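Local coordinates for protein enoyl-CoA hydratase carB homologue (Streptomyces cattleya, PDB 5O34) that probably acts as a crotonase-superfamily lyase on a thioester-type substrate in the biosynthesis of the carbapenem antibiotic thienamycin, at residues A[71-82]-A[123-134]. Sequence-based numbering, arbitrary orientation.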
loop_
_atom_site.group_PDB
_atom_site.type_symbol
_atom_site.label_atom_id
_atom_site.label_comp_id
_atom_site.label_asym_id
_atom_site.label_seq_id
_atom_site.Cartn_x
_atom_site.Cartn_y
_atom_site.Cartn_z
ATOM N N ARG A 71 4.311 -1.872 -31.196
ATOM C CA ARG A 71 4.314 -0.438 -30.905
ATOM C C ARG A 71 3.158 0.316 -31.546
ATOM O O ARG A 71 2.704 1.320 -30.988
ATOM C CB ARG A 71 5.644 0.169 -31.346
ATOM C CG ARG A 71 6.855 -0.382 -30.575
ATOM C CD ARG A 71 8.154 0.236 -31.049
ATOM N NE ARG A 71 8.008 1.683 -31.206
ATOM C CZ ARG A 71 8.630 2.414 -32.125
ATOM N NH1 ARG A 71 9.502 1.852 -32.955
ATOM N NH2 ARG A 71 8.406 3.720 -32.203
ATOM N N ALA A 72 2.691 -0.151 -32.724
ATOM C CA ALA A 72 1.559 0.447 -33.439
ATOM C C ALA A 72 0.263 0.164 -32.673
ATOM O O ALA A 72 -0.605 1.038 -32.574
ATOM C CB ALA A 72 1.475 -0.105 -34.851
ATOM N N ARG A 73 0.176 -1.048 -32.081
ATOM C CA ARG A 73 -0.939 -1.501 -31.247
ATOM C C ARG A 73 -1.065 -0.611 -30.006
ATOM O O ARG A 73 -2.176 -0.202 -29.652
ATOM C CB ARG A 73 -0.739 -2.971 -30.848
ATOM C CG ARG A 73 -1.984 -3.831 -31.055
ATOM C CD ARG A 73 -1.763 -5.283 -30.683
ATOM N NE ARG A 73 -3.030 -6.009 -30.577
ATOM C CZ ARG A 73 -3.162 -7.233 -30.075
ATOM N NH1 ARG A 73 -2.100 -7.890 -29.618
ATOM N NH2 ARG A 73 -4.356 -7.805 -30.013
ATOM N N MET A 74 0.081 -0.250 -29.399
ATOM C CA MET A 74 0.131 0.642 -28.233
ATOM C C MET A 74 -0.357 2.049 -28.579
ATOM O O MET A 74 -1.212 2.589 -27.869
ATOM C CB MET A 74 1.550 0.726 -27.673
ATOM C CG MET A 74 2.028 -0.546 -27.032
ATOM S SD MET A 74 3.836 -0.542 -27.088
ATOM C CE MET A 74 4.200 -2.316 -27.032
ATOM N N ARG A 75 0.146 2.614 -29.699
ATOM C CA ARG A 75 -0.198 3.956 -30.183
ATOM C C ARG A 75 -1.674 4.081 -30.535
ATOM O O ARG A 75 -2.275 5.128 -30.269
ATOM C CB ARG A 75 0.676 4.351 -31.385
ATOM C CG ARG A 75 2.098 4.763 -31.024
ATOM C CD ARG A 75 2.871 5.237 -32.242
ATOM N NE ARG A 75 4.043 4.395 -32.486
ATOM C CZ ARG A 75 4.146 3.502 -33.468
ATOM N NH1 ARG A 75 3.151 3.339 -34.335
ATOM N NH2 ARG A 75 5.250 2.782 -33.604
ATOM N N GLU A 76 -2.258 3.020 -31.127
ATOM C CA GLU A 76 -3.677 2.998 -31.492
ATOM C C GLU A 76 -4.548 3.010 -30.234
ATOM O O GLU A 76 -5.505 3.788 -30.167
ATOM C CB GLU A 76 -4.011 1.793 -32.382
ATOM C CG GLU A 76 -5.120 2.092 -33.378
ATOM C CD GLU A 76 -6.059 0.945 -33.709
ATOM O OE1 GLU A 76 -5.565 -0.154 -34.054
ATOM O OE2 GLU A 76 -7.293 1.162 -33.674
ATOM N N LEU A 77 -4.171 2.197 -29.217
ATOM C CA LEU A 77 -4.859 2.126 -27.926
ATOM C C LEU A 77 -4.780 3.465 -27.199
ATOM O O LEU A 77 -5.795 3.929 -26.676
ATOM C CB LEU A 77 -4.324 0.962 -27.058
ATOM C CG LEU A 77 -5.091 0.641 -25.752
ATOM C CD1 LEU A 77 -6.592 0.460 -25.987
ATOM C CD2 LEU A 77 -4.520 -0.585 -25.073
ATOM N N THR A 78 -3.593 4.109 -27.230
ATOM C CA THR A 78 -3.314 5.439 -26.662
ATOM C C THR A 78 -4.220 6.498 -27.321
ATOM O O THR A 78 -4.865 7.283 -26.611
ATOM C CB THR A 78 -1.817 5.767 -26.832
ATOM O OG1 THR A 78 -1.042 4.763 -26.188
ATOM C CG2 THR A 78 -1.440 7.134 -26.292
ATOM N N ALA A 79 -4.272 6.502 -28.677
ATOM C CA ALA A 79 -5.110 7.425 -29.453
ATOM C C ALA A 79 -6.587 7.192 -29.144
ATOM O O ALA A 79 -7.313 8.167 -28.930
ATOM C CB ALA A 79 -4.842 7.269 -30.938
ATOM N N LEU A 80 -7.019 5.907 -29.044
ATOM C CA LEU A 80 -8.403 5.556 -28.694
ATOM C C LEU A 80 -8.780 6.098 -27.321
ATOM O O LEU A 80 -9.807 6.770 -27.194
ATOM C CB LEU A 80 -8.654 4.045 -28.775
ATOM C CG LEU A 80 -10.036 3.556 -28.284
ATOM C CD1 LEU A 80 -11.178 4.104 -29.162
ATOM C CD2 LEU A 80 -10.075 2.035 -28.185
ATOM N N MET A 81 -7.913 5.868 -26.311
ATOM C CA MET A 81 -8.117 6.370 -24.950
ATOM C C MET A 81 -8.313 7.878 -24.949
ATOM O O MET A 81 -9.191 8.374 -24.240
ATOM C CB MET A 81 -6.967 5.963 -24.008
ATOM C CG MET A 81 -6.914 4.468 -23.685
ATOM S SD MET A 81 -8.493 3.640 -23.321
ATOM C CE MET A 81 -8.878 4.333 -21.815
ATOM N N ARG A 82 -7.539 8.599 -25.791
ATOM C CA ARG A 82 -7.664 10.054 -25.927
ATOM C C ARG A 82 -8.937 10.473 -26.673
ATOM O O ARG A 82 -9.561 11.470 -26.291
ATOM C CB ARG A 82 -6.409 10.675 -26.535
ATOM C CG ARG A 82 -5.301 10.865 -25.491
ATOM C CD ARG A 82 -4.038 11.469 -26.072
ATOM N NE ARG A 82 -3.595 10.763 -27.276
ATOM C CZ ARG A 82 -2.343 10.394 -27.521
ATOM N NH1 ARG A 82 -1.382 10.651 -26.639
ATOM N NH2 ARG A 82 -2.041 9.753 -28.643
ATOM N N ALA A 123 12.309 3.630 -28.102
ATOM C CA ALA A 123 11.046 4.020 -28.720
ATOM C C ALA A 123 9.903 3.126 -28.227
ATOM O O ALA A 123 8.765 3.592 -28.161
ATOM C CB ALA A 123 11.169 3.961 -30.228
ATOM N N TRP A 124 10.218 1.855 -27.858
ATOM C CA TRP A 124 9.263 0.894 -27.282
ATOM C C TRP A 124 8.786 1.458 -25.938
ATOM O O TRP A 124 7.583 1.661 -25.766
ATOM C CB TRP A 124 9.881 -0.527 -27.137
ATOM C CG TRP A 124 9.061 -1.542 -26.364
ATOM C CD1 TRP A 124 7.703 -1.693 -26.387
ATOM C CD2 TRP A 124 9.567 -2.612 -25.539
ATOM N NE1 TRP A 124 7.325 -2.731 -25.563
ATOM C CE2 TRP A 124 8.450 -3.316 -25.033
ATOM C CE3 TRP A 124 10.860 -3.033 -25.165
ATOM C CZ2 TRP A 124 8.584 -4.425 -24.174
ATOM C CZ3 TRP A 124 10.993 -4.125 -24.309
ATOM C CH2 TRP A 124 9.866 -4.812 -23.828
ATOM N N ILE A 125 9.743 1.819 -25.055
ATOM C CA ILE A 125 9.528 2.406 -23.728
ATOM C C ILE A 125 8.661 3.679 -23.802
ATOM O O ILE A 125 7.684 3.778 -23.058
ATOM C CB ILE A 125 10.885 2.617 -22.979
ATOM C CG1 ILE A 125 11.634 1.276 -22.717
ATOM C CG2 ILE A 125 10.742 3.441 -21.694
ATOM C CD1 ILE A 125 10.844 0.094 -21.959
ATOM N N ASP A 126 8.983 4.610 -24.722
ATOM C CA ASP A 126 8.217 5.847 -24.916
ATOM C C ASP A 126 6.750 5.591 -25.266
ATOM O O ASP A 126 5.888 6.293 -24.746
ATOM C CB ASP A 126 8.878 6.773 -25.952
ATOM C CG ASP A 126 10.052 7.576 -25.420
ATOM O OD1 ASP A 126 9.918 8.185 -24.325
ATOM O OD2 ASP A 126 11.093 7.636 -26.113
ATOM N N ASP A 127 6.457 4.575 -26.100
ATOM C CA ASP A 127 5.071 4.231 -26.465
ATOM C C ASP A 127 4.328 3.584 -25.287
ATOM O O ASP A 127 3.173 3.933 -25.028
ATOM C CB ASP A 127 5.014 3.349 -27.732
ATOM C CG ASP A 127 5.462 4.059 -29.001
ATOM O OD1 ASP A 127 5.224 5.289 -29.116
ATOM O OD2 ASP A 127 6.023 3.382 -29.894
ATOM N N ILE A 128 5.023 2.674 -24.556
ATOM C CA ILE A 128 4.578 1.967 -23.344
ATOM C C ILE A 128 4.182 2.979 -22.275
ATOM O O ILE A 128 3.070 2.919 -21.738
ATOM C CB ILE A 128 5.730 1.017 -22.859
ATOM C CG1 ILE A 128 5.888 -0.153 -23.821
ATOM C CG2 ILE A 128 5.506 0.500 -21.420
ATOM C CD1 ILE A 128 4.757 -1.151 -23.739
ATOM N N THR A 129 5.105 3.937 -21.993
ATOM C CA THR A 129 4.919 4.997 -21.008
ATOM C C THR A 129 3.742 5.878 -21.394
ATOM O O THR A 129 2.910 6.165 -20.540
ATOM C CB THR A 129 6.228 5.800 -20.780
ATOM O OG1 THR A 129 7.327 4.907 -20.602
ATOM C CG2 THR A 129 6.142 6.734 -19.576
ATOM N N ASP A 130 3.635 6.241 -22.683
ATOM C CA ASP A 130 2.533 7.064 -23.198
ATOM C C ASP A 130 1.197 6.337 -23.087
ATOM O O ASP A 130 0.197 6.976 -22.772
ATOM C CB ASP A 130 2.811 7.569 -24.633
ATOM C CG ASP A 130 3.939 8.599 -24.757
ATOM O OD1 ASP A 130 4.671 8.820 -23.755
ATOM O OD2 ASP A 130 4.110 9.163 -25.864
ATOM N N LEU A 131 1.198 4.998 -23.257
ATOM C CA LEU A 131 -0.003 4.182 -23.092
ATOM C C LEU A 131 -0.401 4.101 -21.613
ATOM O O LEU A 131 -1.547 4.417 -21.291
ATOM C CB LEU A 131 0.147 2.776 -23.721
ATOM C CG LEU A 131 -0.999 1.763 -23.461
ATOM C CD1 LEU A 131 -2.335 2.275 -23.958
ATOM C CD2 LEU A 131 -0.691 0.417 -24.073
ATOM N N TYR A 132 0.546 3.733 -20.713
ATOM C CA TYR A 132 0.243 3.630 -19.277
ATOM C C TYR A 132 -0.195 4.965 -18.679
ATOM O O TYR A 132 -1.150 4.992 -17.898
ATOM C CB TYR A 132 1.410 3.029 -18.476
ATOM C CG TYR A 132 1.874 1.658 -18.921
ATOM C CD1 TYR A 132 1.009 0.778 -19.580
ATOM C CD2 TYR A 132 3.150 1.203 -18.613
ATOM C CE1 TYR A 132 1.426 -0.497 -19.967
ATOM C CE2 TYR A 132 3.565 -0.081 -18.967
ATOM C CZ TYR A 132 2.706 -0.916 -19.662
ATOM O OH TYR A 132 3.135 -2.150 -20.071
ATOM N N THR A 133 0.467 6.076 -19.080
ATOM C CA THR A 133 0.119 7.408 -18.580
ATOM C C THR A 133 -1.247 7.870 -19.057
ATOM O O THR A 133 -1.965 8.460 -18.250
ATOM C CB THR A 133 1.208 8.470 -18.846
ATOM O OG1 THR A 133 1.569 8.488 -20.230
ATOM C CG2 THR A 133 2.449 8.276 -17.969
ATOM N N THR A 134 -1.636 7.583 -20.328
ATOM C CA THR A 134 -2.940 8.028 -20.853
ATOM C C THR A 134 -4.094 7.227 -20.194
ATOM O O THR A 134 -5.015 7.849 -19.659
ATOM C CB THR A 134 -2.977 8.077 -22.409
ATOM O OG1 THR A 134 -4.141 8.785 -22.833
ATOM C CG2 THR A 134 -3.001 6.709 -23.056
#
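M74 and D127 join two nearly parallel helices of the crotonase fold, 71-86 and 120-137, whose axes here approach to 9.0 Å at 26°; they follow the neighbouring strands 55-59 and 92-96 of the main sheet. Charge pairing dominates the N-terminal end. D127 OD2 takes a hydrogen bond from R71 NE at 2.9 Å (N-H...O 161°), the core of a salt bridge in which guanidinium and carboxylate lie nearly coplanar. R71 NH2 adds a weak bond to the same oxygen, as does R75 NE, whose guanidinium stands steeply to the carboxylate. A bend at chi3 (45°) brings the R71 guanidinium to D127; A123 CB lies over one face and R75 NH2 over the opposite, both toward the rim, which should restrain its rotation.

Beside this network the apolar contacts begin. M74 is a knob among W124, D127, I128 and L131; its extended chain brings SD to 3.5 Å from I128 CD1 and CE, at the indole edge, to 3.5 Å from W124 NE1; SD also lies near the ring plane, an edge-on Met-aromatic contact. L131 CD1 meets L77 CG at 3.7 Å; beyond, helix 152-158 packs on L131 and I128.

Toward the C-terminal end threonines close the seam. T78 CG2 touches T134 CG2 at 3.6 Å, while T78 OG1, lying against L131 CA and CB, donates back to M74 O (2.8 Å) from above the carbonyl plane.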